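Local coordinates for protein maleate cis-trans isomerase (Pseudomonas putida, PDB 4FQ5) that probably catalyses the cis-trans isomerisation of maleate to fumarate, working as a homodimer of the maleate isomerase family, at residues I39-E42 against T43-A47; V72-E75 against E76-M80; M108-G111 against H112-R116. The protein carries 1 engineered substitution. One frame throughout, in Å; residues are numbered along the deposited sequence.

Interaction 1: residues I39-E42 against T43-A47; sequences ITME and TEIPA
The opening turn of helix 41-52, the helix of the beta-alpha-beta unit that joins strands 27-35 and 59-67, is tied together where Thr43 and Glu44 fold back on Ile39 and Thr40. The hydroxyl OG1 of Thr43 donates to the carbonyl O of Ile39 at 2.8 Å; with OG1 set beside its own backbone N (chi1 -59°), it faces the residue one turn earlier. Thr40 O takes two N-H groups. Thr43 N approaches Thr40 O at 2.9 Å from well above the carbonyl plane. Glu44 N lies 2.8 Å from Thr40 O, almost in line with the C=O bond. One residue further along, Ile45 N bonds to Met41 O at 3.2 Å. Thr40 and Glu44 run side by side, methyl CG2 of Thr40 resting on the carboxylate carbon CD of Glu44 at 3.6 Å. Their polar ends lead to the 223-227 region: Thr40 OG1 bonds to Gln223 O, and Glu44 OE2 receives the N-H groups of Ser226 and Leu227. Glu42 reaches Arg66 and His63 of the second subunit. Met41 packs on Ala102 and Val222, which line the maleate pocket. The whole is the first turn of the helix in a beta-alpha-beta crossover, in the second shell of that pocket.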
# COMPACT_ATOMS: atom_id res chain seq x y z
N ILE A 39 -3.76 22.09 -3.83
CA ILE A 39 -3.66 20.68 -4.22
C ILE A 39 -2.73 19.90 -3.29
O ILE A 39 -2.80 18.67 -3.21
CB ILE A 39 -3.17 20.51 -5.68
CG1 ILE A 39 -1.86 21.26 -5.93
CG2 ILE A 39 -4.25 20.93 -6.68
CD1 ILE A 39 -1.03 20.68 -7.06
N THR A 40 -1.89 20.62 -2.56
CA THR A 40 -0.82 20.00 -1.78
C THR A 40 -1.31 19.41 -0.46
O THR A 40 -0.84 18.35 -0.04
CB THR A 40 0.36 20.97 -1.58
OG1 THR A 40 0.86 21.35 -2.86
CG2 THR A 40 1.49 20.35 -0.76
N MET A 41 -2.26 20.07 0.20
CA MET A 41 -2.83 19.53 1.43
C MET A 41 -3.46 18.16 1.19
O MET A 41 -3.24 17.22 1.96
CB MET A 41 -3.86 20.47 2.06
CG MET A 41 -4.27 20.07 3.47
SD MET A 41 -3.19 20.68 4.79
CE MET A 41 -1.57 20.26 4.17
N GLU A 42 -4.21 18.05 0.10
CA GLU A 42 -4.82 16.80 -0.32
C GLU A 42 -3.82 15.77 -0.88
O GLU A 42 -4.20 14.64 -1.20
CB GLU A 42 -5.94 17.06 -1.33
CG GLU A 42 -7.18 17.68 -0.67
CD GLU A 42 -8.06 18.43 -1.65
OE1 GLU A 42 -7.55 19.11 -2.56
OE2 GLU A 42 -9.29 18.33 -1.50
N THR A 43 -2.55 16.17 -0.98
CA THR A 43 -1.49 15.27 -1.41
C THR A 43 -0.67 14.80 -0.22
O THR A 43 -0.47 13.60 -0.03
CB THR A 43 -0.59 15.95 -2.47
OG1 THR A 43 -1.41 16.32 -3.58
CG2 THR A 43 0.52 14.99 -2.97
N GLU A 44 -0.22 15.74 0.61
CA GLU A 44 0.71 15.42 1.69
C GLU A 44 0.06 14.78 2.91
O GLU A 44 0.64 13.89 3.52
CB GLU A 44 1.55 16.63 2.07
CG GLU A 44 2.40 17.11 0.90
CD GLU A 44 3.44 18.14 1.29
OE1 GLU A 44 3.36 18.71 2.40
OE2 GLU A 44 4.35 18.40 0.48
N ILE A 45 -1.14 15.23 3.28
CA ILE A 45 -1.85 14.62 4.42
C ILE A 45 -2.21 13.15 4.11
O ILE A 45 -1.95 12.28 4.93
CB ILE A 45 -3.07 15.47 4.89
CG1 ILE A 45 -2.65 16.51 5.93
CG2 ILE A 45 -4.13 14.61 5.56
CD1 ILE A 45 -1.48 17.37 5.54
N PRO A 46 -2.78 12.88 2.92
CA PRO A 46 -2.98 11.46 2.59
C PRO A 46 -1.67 10.67 2.44
O PRO A 46 -1.62 9.51 2.86
CB PRO A 46 -3.77 11.51 1.28
CG PRO A 46 -4.55 12.78 1.40
CD PRO A 46 -3.56 13.74 2.01
N ALA A 47 -0.64 11.27 1.86
CA ALA A 47 0.66 10.59 1.76
C ALA A 47 1.16 10.17 3.16
O ALA A 47 1.51 9.02 3.35
CB ALA A 47 1.69 11.46 1.05

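Interaction 2: residues V72-E75 against E76-M80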
# COMPACT_ATOMS: atom_id res chain seq x y z
N VAL A 72 -2.83 34.51 -3.29
CA VAL A 72 -2.60 34.66 -1.86
C VAL A 72 -2.34 36.14 -1.55
O VAL A 72 -1.18 36.57 -1.45
CB VAL A 72 -1.45 33.76 -1.35
CG1 VAL A 72 -1.40 33.75 0.17
CG2 VAL A 72 -1.62 32.33 -1.88
N THR A 73 -3.43 36.89 -1.43
CA THR A 73 -3.41 38.31 -1.07
C THR A 73 -4.31 38.49 0.14
O THR A 73 -5.18 37.65 0.39
CB THR A 73 -3.98 39.19 -2.20
OG1 THR A 73 -5.37 38.89 -2.38
CG2 THR A 73 -3.24 38.95 -3.52
N LYS A 74 -4.13 39.57 0.89
CA LYS A 74 -4.97 39.85 2.05
C LYS A 74 -6.47 39.82 1.71
O LYS A 74 -7.26 39.23 2.44
CB LYS A 74 -4.61 41.19 2.70
CG LYS A 74 -5.52 41.57 3.86
CD LYS A 74 -5.20 40.78 5.12
CE LYS A 74 -6.45 40.29 5.84
NZ LYS A 74 -6.75 38.86 5.49
N GLU A 75 -6.83 40.45 0.59
CA GLU A 75 -8.23 40.52 0.16
C GLU A 75 -8.81 39.12 -0.11
O GLU A 75 -9.93 38.81 0.32
CB GLU A 75 -8.36 41.41 -1.09
CG GLU A 75 -9.68 41.28 -1.84
CD GLU A 75 -9.53 41.59 -3.33
OE1 GLU A 75 -9.76 40.67 -4.15
OE2 GLU A 75 -9.18 42.73 -3.68
N GLU A 76 -8.06 38.29 -0.82
CA GLU A 76 -8.53 36.94 -1.12
C GLU A 76 -8.59 36.07 0.13
O GLU A 76 -9.53 35.31 0.30
CB GLU A 76 -7.71 36.29 -2.24
CG GLU A 76 -8.00 36.85 -3.62
CD GLU A 76 -7.87 35.82 -4.73
OE1 GLU A 76 -7.47 36.19 -5.85
OE2 GLU A 76 -8.18 34.64 -4.50
N LEU A 77 -7.59 36.21 1.00
CA LEU A 77 -7.54 35.51 2.29
C LEU A 77 -8.75 35.83 3.18
O LEU A 77 -9.38 34.93 3.74
CB LEU A 77 -6.24 35.85 3.03
CG LEU A 77 -4.97 34.96 3.02
CD1 LEU A 77 -5.05 33.73 2.14
CD2 LEU A 77 -3.73 35.78 2.72
N ALA A 78 -9.06 37.12 3.32
CA ALA A 78 -10.18 37.58 4.15
C ALA A 78 -11.51 37.05 3.62
O ALA A 78 -12.33 36.55 4.39
CB ALA A 78 -10.20 39.11 4.24
N ARG A 79 -11.71 37.14 2.31
CA ARG A 79 -12.92 36.62 1.66
C ARG A 79 -13.04 35.11 1.86
O ARG A 79 -14.11 34.60 2.21
CB ARG A 79 -12.91 36.94 0.17
CG ARG A 79 -14.28 36.80 -0.49
CD ARG A 79 -14.19 36.06 -1.81
NE ARG A 79 -13.76 34.68 -1.63
CZ ARG A 79 -14.57 33.65 -1.36
NH1 ARG A 79 -14.06 32.44 -1.21
NH2 ARG A 79 -15.88 33.83 -1.24
N MET A 80 -11.93 34.40 1.63
CA MET A 80 -11.89 32.95 1.77
C MET A 80 -12.29 32.50 3.18
O MET A 80 -13.10 31.57 3.33
CB MET A 80 -10.49 32.42 1.43
CG MET A 80 -10.40 30.91 1.36
SD MET A 80 -8.71 30.28 1.34
CE MET A 80 -8.06 30.90 2.88
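In Thr73 the hydroxyl sits between its own backbone N and carbonyl carbon (chi1 65°), which turns OG1 toward the N-H of Glu76. The result is a classic N-cap at the start of helix 74-81: Glu76 N donates to OG1 of Thr73 at 3.2 Å, nearly straight at 163°, and an N-H of the first turn gains a side-chain acceptor. Glu76 carries its CG beside its own backbone N (chi1 -73°), and its CB lies 3.5 Å from OG1 of Thr73, the two side chains crossing at an angle. Its carboxylate does not close a capping box with Thr73, however; OE2 instead accepts from the backbone N of Lys70, in the loop leading to the helix.

Behind the cap the main-chain bonds take over. Leu77 N reaches Thr73 O at 2.9 Å, and the next two N-H groups, of Ala78 and Arg79, bond to the carbonyls of Lys74 and Glu75. The same Thr73 carbonyl is flanked by Leu77, whose CD2 comes within 3.3 Å of its O. On the buried side, CG1 of Val72 meets both methyls of Leu77, CD2 at 4.0 Å and CD1 slightly farther, and both residues also pack on Val105 of helix 104-108 and Leu164 of helix 162-174. Val105 lines the maleate pocket, and the side chain of Leu77 is about 5 Å from bound maleate, so this apolar face backs the pocket. Arg79 leads outward to a salt bridge with Asp83. Lys74, its chain bent beyond CG, brings NZ back over the helix to lie 3.7 Å from CB of Ala78.

Interaction 3: residues M108-G111 against H112-R116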
# COMPACT_ATOMS: atom_id res chain seq x y z
N MET A 108 -3.58 33.45 10.35
CA MET A 108 -2.67 34.44 10.93
C MET A 108 -2.94 35.87 10.42
O MET A 108 -2.80 36.82 11.18
CB MET A 108 -1.20 34.02 10.75
CG MET A 108 -0.84 32.73 11.50
SD MET A 108 0.94 32.41 11.60
CE MET A 108 1.00 30.92 12.58
N SER A 109 -3.36 35.99 9.16
CA SER A 109 -3.74 37.28 8.55
C SER A 109 -4.86 38.03 9.28
O SER A 109 -5.02 39.23 9.10
CB SER A 109 -4.22 37.06 7.12
OG SER A 109 -3.14 37.03 6.22
N MET A 110 -5.65 37.30 10.08
CA MET A 110 -6.82 37.88 10.71
C MET A 110 -6.52 38.54 12.06
O MET A 110 -7.41 39.06 12.70
CB MET A 110 -7.92 36.83 10.87
CG MET A 110 -8.49 36.31 9.56
SD MET A 110 -9.35 37.58 8.61
CE MET A 110 -10.71 37.96 9.71
N GLY A 111 -5.26 38.49 12.48
CA GLY A 111 -4.87 39.10 13.75
C GLY A 111 -4.50 38.13 14.86
O GLY A 111 -4.90 36.96 14.83
N HIS A 112 -3.78 38.64 15.86
CA HIS A 112 -3.26 37.82 16.95
C HIS A 112 -4.33 37.03 17.65
O HIS A 112 -5.40 37.56 17.98
CB HIS A 112 -2.51 38.69 17.96
CG HIS A 112 -1.22 39.27 17.44
ND1 HIS A 112 -0.55 38.74 16.40
CD2 HIS A 112 -0.47 40.35 17.88
CE1 HIS A 112 0.57 39.46 16.16
NE2 HIS A 112 0.62 40.45 17.07
N GLY A 113 -4.04 35.75 17.88
CA GLY A 113 -4.94 34.86 18.60
C GLY A 113 -6.12 34.33 17.80
O GLY A 113 -6.99 33.65 18.35
N TYR A 114 -6.15 34.61 16.51
CA TYR A 114 -7.29 34.20 15.69
C TYR A 114 -7.41 32.69 15.53
O TYR A 114 -8.51 32.18 15.31
CB TYR A 114 -7.30 34.90 14.32
CG TYR A 114 -8.58 34.69 13.55
CD1 TYR A 114 -8.62 33.86 12.42
CD2 TYR A 114 -9.76 35.32 13.95
CE1 TYR A 114 -9.80 33.68 11.71
CE2 TYR A 114 -10.94 35.14 13.24
CZ TYR A 114 -10.96 34.32 12.12
OH TYR A 114 -12.14 34.15 11.43
N HIS A 115 -6.30 31.96 15.64
CA HIS A 115 -6.38 30.49 15.54
C HIS A 115 -7.26 29.89 16.60
O HIS A 115 -7.95 28.90 16.34
CB HIS A 115 -5.00 29.82 15.46
CG HIS A 115 -4.26 29.75 16.77
ND1 HIS A 115 -3.47 30.75 17.21
CD2 HIS A 115 -4.19 28.74 17.72
CE1 HIS A 115 -2.93 30.40 18.40
NE2 HIS A 115 -3.37 29.17 18.71
N ARG A 116 -7.27 30.49 17.79
CA ARG A 116 -8.19 30.06 18.85
C ARG A 116 -9.63 30.41 18.52
O ARG A 116 -10.53 29.60 18.73
CB ARG A 116 -7.80 30.67 20.20
CG ARG A 116 -7.28 29.69 21.24
CD ARG A 116 -6.07 28.91 20.75
NE ARG A 116 -5.27 28.41 21.87
CZ ARG A 116 -4.55 27.29 21.84
NH1 ARG A 116 -3.84 26.94 22.91
NH2 ARG A 116 -4.53 26.52 20.76
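Met110 and Tyr114 pair across two successive beta turns that link helix 104-108 to helix 114-128, a type I turn from Met108 to Gly111 and a type II turn from Gly111 to Tyr114. The polar part is one backbone bond, Tyr114 N to Gly111 O at 3.1 Å, which closes the second turn. Gly111, with positive phi (110°), leaves the helical path here; a side chain at these backbone angles would be jammed against the carbonyl O of Met110. Gly113 takes the N-cap position of the new helix. The apolar part is a CH-pi contact over one face of the tyrosine ring. Tyr114 has its CG anti to the backbone N (chi1 -170°), laying the ring alongside Met110, whose CB stands 3.6 Å from the ring centroid. SD of Met110 lies over the same face, 5.2 Å from the centroid of the Tyr114 ring, a more distant Met-aromatic contact. Tyr114 OH is hydrogen-bonded to Asp81 and Arg121. Replacing this tyrosine with an alanine would probably leave CB and SD of Met110 without the aromatic face they lie over, and Asp81 and Arg121 without their shared hydroxyl. CG of Met110 reaches CE1 of Tyr114, 3.6 Å away.

How the interactions relate
The three contacts follow one another along the chain, and each concerns the start of a helix: 41-52, 74-81 and 114-128. Interaction 1 stands apart, its centre about 22 Å from that of interaction 2 and about 24 Å from that of interaction 3, without touching either. Interactions 2 and 3 have centres about 14 Å apart and meet: Lys74 NZ lies 3.5 Å from Ser109 CB, and Leu77 CD2 packs near Ser109 OG. Interaction 1 belongs to the unit joining two neighbouring strands of the parallel sheet 59-67, 27-35, 98-101, 135-137. Interactions 1 and 2 both border the maleate pocket, whereas interaction 3 lies farther from it, the side chain of Met110 about 11 Å from maleate.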